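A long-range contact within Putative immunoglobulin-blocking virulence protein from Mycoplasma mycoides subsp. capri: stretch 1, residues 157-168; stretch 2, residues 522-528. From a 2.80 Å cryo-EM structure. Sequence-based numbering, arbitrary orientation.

Stretch 1 (157-168) DRKISNPTKPYQ
Stretch 2 522-528: LRNTTWI

Two irregular segments, at least 360 residues apart wherever they touch, meet without a helix or strand in the contact and bury 427 Å² in all. Backbone register is set where Pro 163 and Asn 524 bring their CA atoms to 5.4 Å. Both chains run broadly the same way through this point: Lys 159 lies by Arg 523 before it, and Thr 164 by Thr 526 and Tyr 167 by Trp 527 after it.

Stretch 2 opens with a type I turn from Leu 522 to Thr 525, closed by Thr 525 N to Leu 522 O at 3.1 Å. Leu 522 itself stays out of reach. Arg 523, at phi/psi -55/-42, is the long arm of the contact. Its CA-to-CB bond points sideways, but chi angles t, t, m and -78° bring the guanidinium to stretch 1, where NH1 donates to Lys 159 O at 3.0 Å, with the acceptor near the guanidinium plane. That carbonyl follows a helix end: Lys 159, at 51/51, has left helical geometry in a Schellman motif. Its CB packs 4.2 Å from Arg 523 CD, while the rest of its side chain (m, t, p, p) leads its amine away from the guanidinium.

Asn 524, at -118/35 with chi1 p, offers mainly backbone and CB to Pro 163. The proline, C-gamma endo at -71/-16, points toward stretch 2 and sets CG 3.8 Å from Asn 524 CA and 3.7 Å from Thr 525 O. A compact ring suits this spot, filling space against backbone without needing a polar partner. Thr 525 (-97/124, chi1 m) turns its own side chain away.

Thr 526, buried at -76/-35 with chi1 m, is engaged through both backbone and side chain. Its OG1 lies 2.8 Å from Thr 164 OG1 in a hydrogen bond that either hydroxyl could donate; Thr 164 takes chi1 p at -137/-27. Thr 526 O accepts from Asn 162 ND2 at 3.2 Å. Asn 162, chi1 t and chi2 54°, serves two ends with one amide, since ND2 also donates to Lys 165 O at 2.8 Å and so braces the bend that presents Pro 163 and Thr 164.

The CA-to-CB bond of Trp 527 (-155/122, chi1 t, chi2 83°) points sideways, but its indole comes nearer to stretch 1 and meets Tyr 167 (-68/149, chi1 t, chi2 -87°). Tyr 167 CE2 lies at the indole edge, 3.9 Å from Trp 527 CD1, making a buried apolar contact; Trp 527 NE1 and Tyr 167 OH are satisfied elsewhere in the structure. Ile 528 makes no contact.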

# COMPACT_ATOMS: atom_id res chain seq x y z
N ASP A 157 -19.94 40.49 12.04
CA ASP A 157 -21.32 40.16 12.41
C ASP A 157 -21.78 38.74 12.01
O ASP A 157 -22.66 38.18 12.65
CB ASP A 157 -22.28 41.29 12.00
CG ASP A 157 -22.63 41.42 10.52
OD1 ASP A 157 -23.16 40.45 9.94
OD2 ASP A 157 -22.50 42.52 9.97
N ARG A 158 -21.12 38.10 11.03
CA ARG A 158 -21.24 36.66 10.73
C ARG A 158 -20.34 35.75 11.58
O ARG A 158 -20.33 34.54 11.36
CB ARG A 158 -20.99 36.40 9.23
CG ARG A 158 -21.94 37.10 8.26
CD ARG A 158 -23.42 36.79 8.47
NE ARG A 158 -23.75 35.37 8.29
CZ ARG A 158 -24.93 34.83 8.48
NH1 ARG A 158 -25.97 35.51 8.82
NH2 ARG A 158 -25.14 33.58 8.32
N LYS A 159 -19.56 36.31 12.51
CA LYS A 159 -18.59 35.59 13.36
C LYS A 159 -17.65 34.71 12.53
O LYS A 159 -17.51 33.50 12.75
CB LYS A 159 -19.30 34.87 14.52
CG LYS A 159 -20.16 35.82 15.37
CD LYS A 159 -20.51 35.26 16.75
CE LYS A 159 -19.34 35.30 17.73
NZ LYS A 159 -19.01 36.67 18.17
N ILE A 160 -17.06 35.33 11.52
CA ILE A 160 -16.28 34.69 10.45
C ILE A 160 -14.85 35.29 10.37
O ILE A 160 -13.94 34.63 9.89
CB ILE A 160 -17.10 34.78 9.14
CG1 ILE A 160 -16.55 33.90 8.02
CG2 ILE A 160 -17.25 36.24 8.69
CD1 ILE A 160 -17.21 34.16 6.67
N SER A 161 -14.63 36.49 10.90
CA SER A 161 -13.31 37.07 11.19
C SER A 161 -12.62 36.34 12.35
O SER A 161 -13.19 35.45 12.98
CB SER A 161 -13.44 38.57 11.52
OG SER A 161 -14.31 38.79 12.60
N ASN A 162 -11.36 36.69 12.64
CA ASN A 162 -10.64 36.09 13.77
C ASN A 162 -11.27 36.53 15.11
O ASN A 162 -11.54 37.72 15.29
CB ASN A 162 -9.14 36.44 13.66
CG ASN A 162 -8.26 35.41 14.37
OD1 ASN A 162 -8.34 34.23 14.12
ND2 ASN A 162 -7.44 35.79 15.31
N PRO A 163 -11.51 35.61 16.05
CA PRO A 163 -12.45 35.81 17.16
C PRO A 163 -12.02 36.79 18.26
O PRO A 163 -12.85 37.20 19.07
CB PRO A 163 -12.65 34.41 17.76
CG PRO A 163 -11.36 33.68 17.41
CD PRO A 163 -11.09 34.22 16.02
N THR A 164 -10.75 37.16 18.33
CA THR A 164 -10.16 37.86 19.49
C THR A 164 -9.22 39.01 19.12
O THR A 164 -9.06 39.95 19.91
CB THR A 164 -9.37 36.86 20.34
OG1 THR A 164 -8.42 36.25 19.53
CG2 THR A 164 -10.25 35.78 20.96
N LYS A 165 -8.58 38.96 17.95
CA LYS A 165 -7.51 39.86 17.49
C LYS A 165 -7.31 39.68 15.98
O LYS A 165 -7.16 38.54 15.55
CB LYS A 165 -6.25 39.48 18.29
CG LYS A 165 -4.94 40.11 17.81
CD LYS A 165 -3.82 39.76 18.80
CE LYS A 165 -2.44 40.18 18.29
NZ LYS A 165 -1.39 39.94 19.30
N PRO A 166 -7.28 40.73 15.15
CA PRO A 166 -7.01 40.60 13.73
C PRO A 166 -5.54 40.24 13.48
O PRO A 166 -4.63 40.99 13.82
CB PRO A 166 -7.41 41.94 13.11
CG PRO A 166 -7.22 42.93 14.26
CD PRO A 166 -7.55 42.11 15.50
N TYR A 167 -5.30 39.10 12.85
CA TYR A 167 -3.95 38.68 12.45
C TYR A 167 -3.37 39.58 11.35
O TYR A 167 -4.12 40.07 10.51
CB TYR A 167 -4.03 37.22 12.01
CG TYR A 167 -2.69 36.53 11.77
CD1 TYR A 167 -2.06 36.61 10.52
CD2 TYR A 167 -2.11 35.79 12.80
CE1 TYR A 167 -0.83 35.96 10.31
CE2 TYR A 167 -0.88 35.14 12.60
CZ TYR A 167 -0.24 35.22 11.35
OH TYR A 167 0.94 34.58 11.15
N GLN A 168 -2.05 39.79 11.30
CA GLN A 168 -1.38 40.37 10.13
C GLN A 168 -0.07 39.65 9.78
O GLN A 168 0.75 39.33 10.64
CB GLN A 168 -1.26 41.88 10.28
CG GLN A 168 -0.38 42.50 9.19
CD GLN A 168 -0.64 43.96 8.91
OE1 GLN A 168 -1.69 44.51 9.14
NE2 GLN A 168 0.31 44.63 8.32
N LEU A 522 -13.31 25.65 13.72
CA LEU A 522 -12.26 26.52 14.23
C LEU A 522 -12.77 27.92 14.60
O LEU A 522 -11.96 28.82 14.81
CB LEU A 522 -11.14 26.58 13.17
CG LEU A 522 -10.57 25.22 12.72
CD1 LEU A 522 -9.59 25.44 11.57
CD2 LEU A 522 -9.86 24.51 13.86
N ARG A 523 -14.09 28.15 14.65
CA ARG A 523 -14.70 29.50 14.65
C ARG A 523 -14.16 30.42 15.75
O ARG A 523 -13.87 31.58 15.49
CB ARG A 523 -16.23 29.37 14.72
CG ARG A 523 -16.92 30.67 14.31
CD ARG A 523 -18.39 30.75 14.72
NE ARG A 523 -19.29 29.94 13.88
CZ ARG A 523 -19.74 30.24 12.69
NH1 ARG A 523 -19.30 31.22 11.98
NH2 ARG A 523 -20.69 29.52 12.18
N ASN A 524 -13.98 29.88 16.95
CA ASN A 524 -13.47 30.58 18.14
C ASN A 524 -12.14 29.99 18.66
O ASN A 524 -11.83 29.99 19.85
CB ASN A 524 -14.58 30.79 19.17
CG ASN A 524 -15.53 29.63 19.24
OD1 ASN A 524 -15.14 28.53 19.59
ND2 ASN A 524 -16.74 29.80 18.80
N THR A 525 -11.31 29.54 17.71
CA THR A 525 -9.88 29.29 17.90
C THR A 525 -9.09 30.49 17.39
O THR A 525 -9.25 30.86 16.23
CB THR A 525 -9.43 28.03 17.16
OG1 THR A 525 -10.03 26.91 17.75
CG2 THR A 525 -7.93 27.80 17.19
N THR A 526 -8.25 31.10 18.23
CA THR A 526 -7.53 32.34 17.89
C THR A 526 -6.35 32.12 16.94
O THR A 526 -6.07 32.98 16.12
CB THR A 526 -7.06 33.02 19.18
OG1 THR A 526 -8.16 33.50 19.90
CG2 THR A 526 -6.11 34.19 19.00
N TRP A 527 -5.63 30.99 17.06
CA TRP A 527 -4.46 30.66 16.24
C TRP A 527 -4.25 29.14 16.15
O TRP A 527 -4.12 28.47 17.17
CB TRP A 527 -3.21 31.38 16.80
CG TRP A 527 -1.93 31.29 16.02
CD1 TRP A 527 -1.61 32.07 14.96
CD2 TRP A 527 -0.77 30.44 16.25
NE1 TRP A 527 -0.33 31.76 14.53
CE2 TRP A 527 0.23 30.77 15.29
CE3 TRP A 527 -0.44 29.44 17.18
CZ2 TRP A 527 1.48 30.15 15.25
CZ3 TRP A 527 0.82 28.82 17.16
CH2 TRP A 527 1.78 29.17 16.21
N ILE A 528 -4.24 28.59 14.94
CA ILE A 528 -3.96 27.17 14.69
C ILE A 528 -2.48 27.07 14.34
O ILE A 528 -1.98 27.82 13.50
CB ILE A 528 -4.84 26.54 13.58
CG1 ILE A 528 -6.34 26.84 13.71
CG2 ILE A 528 -4.66 25.02 13.56
CD1 ILE A 528 -6.81 28.11 13.04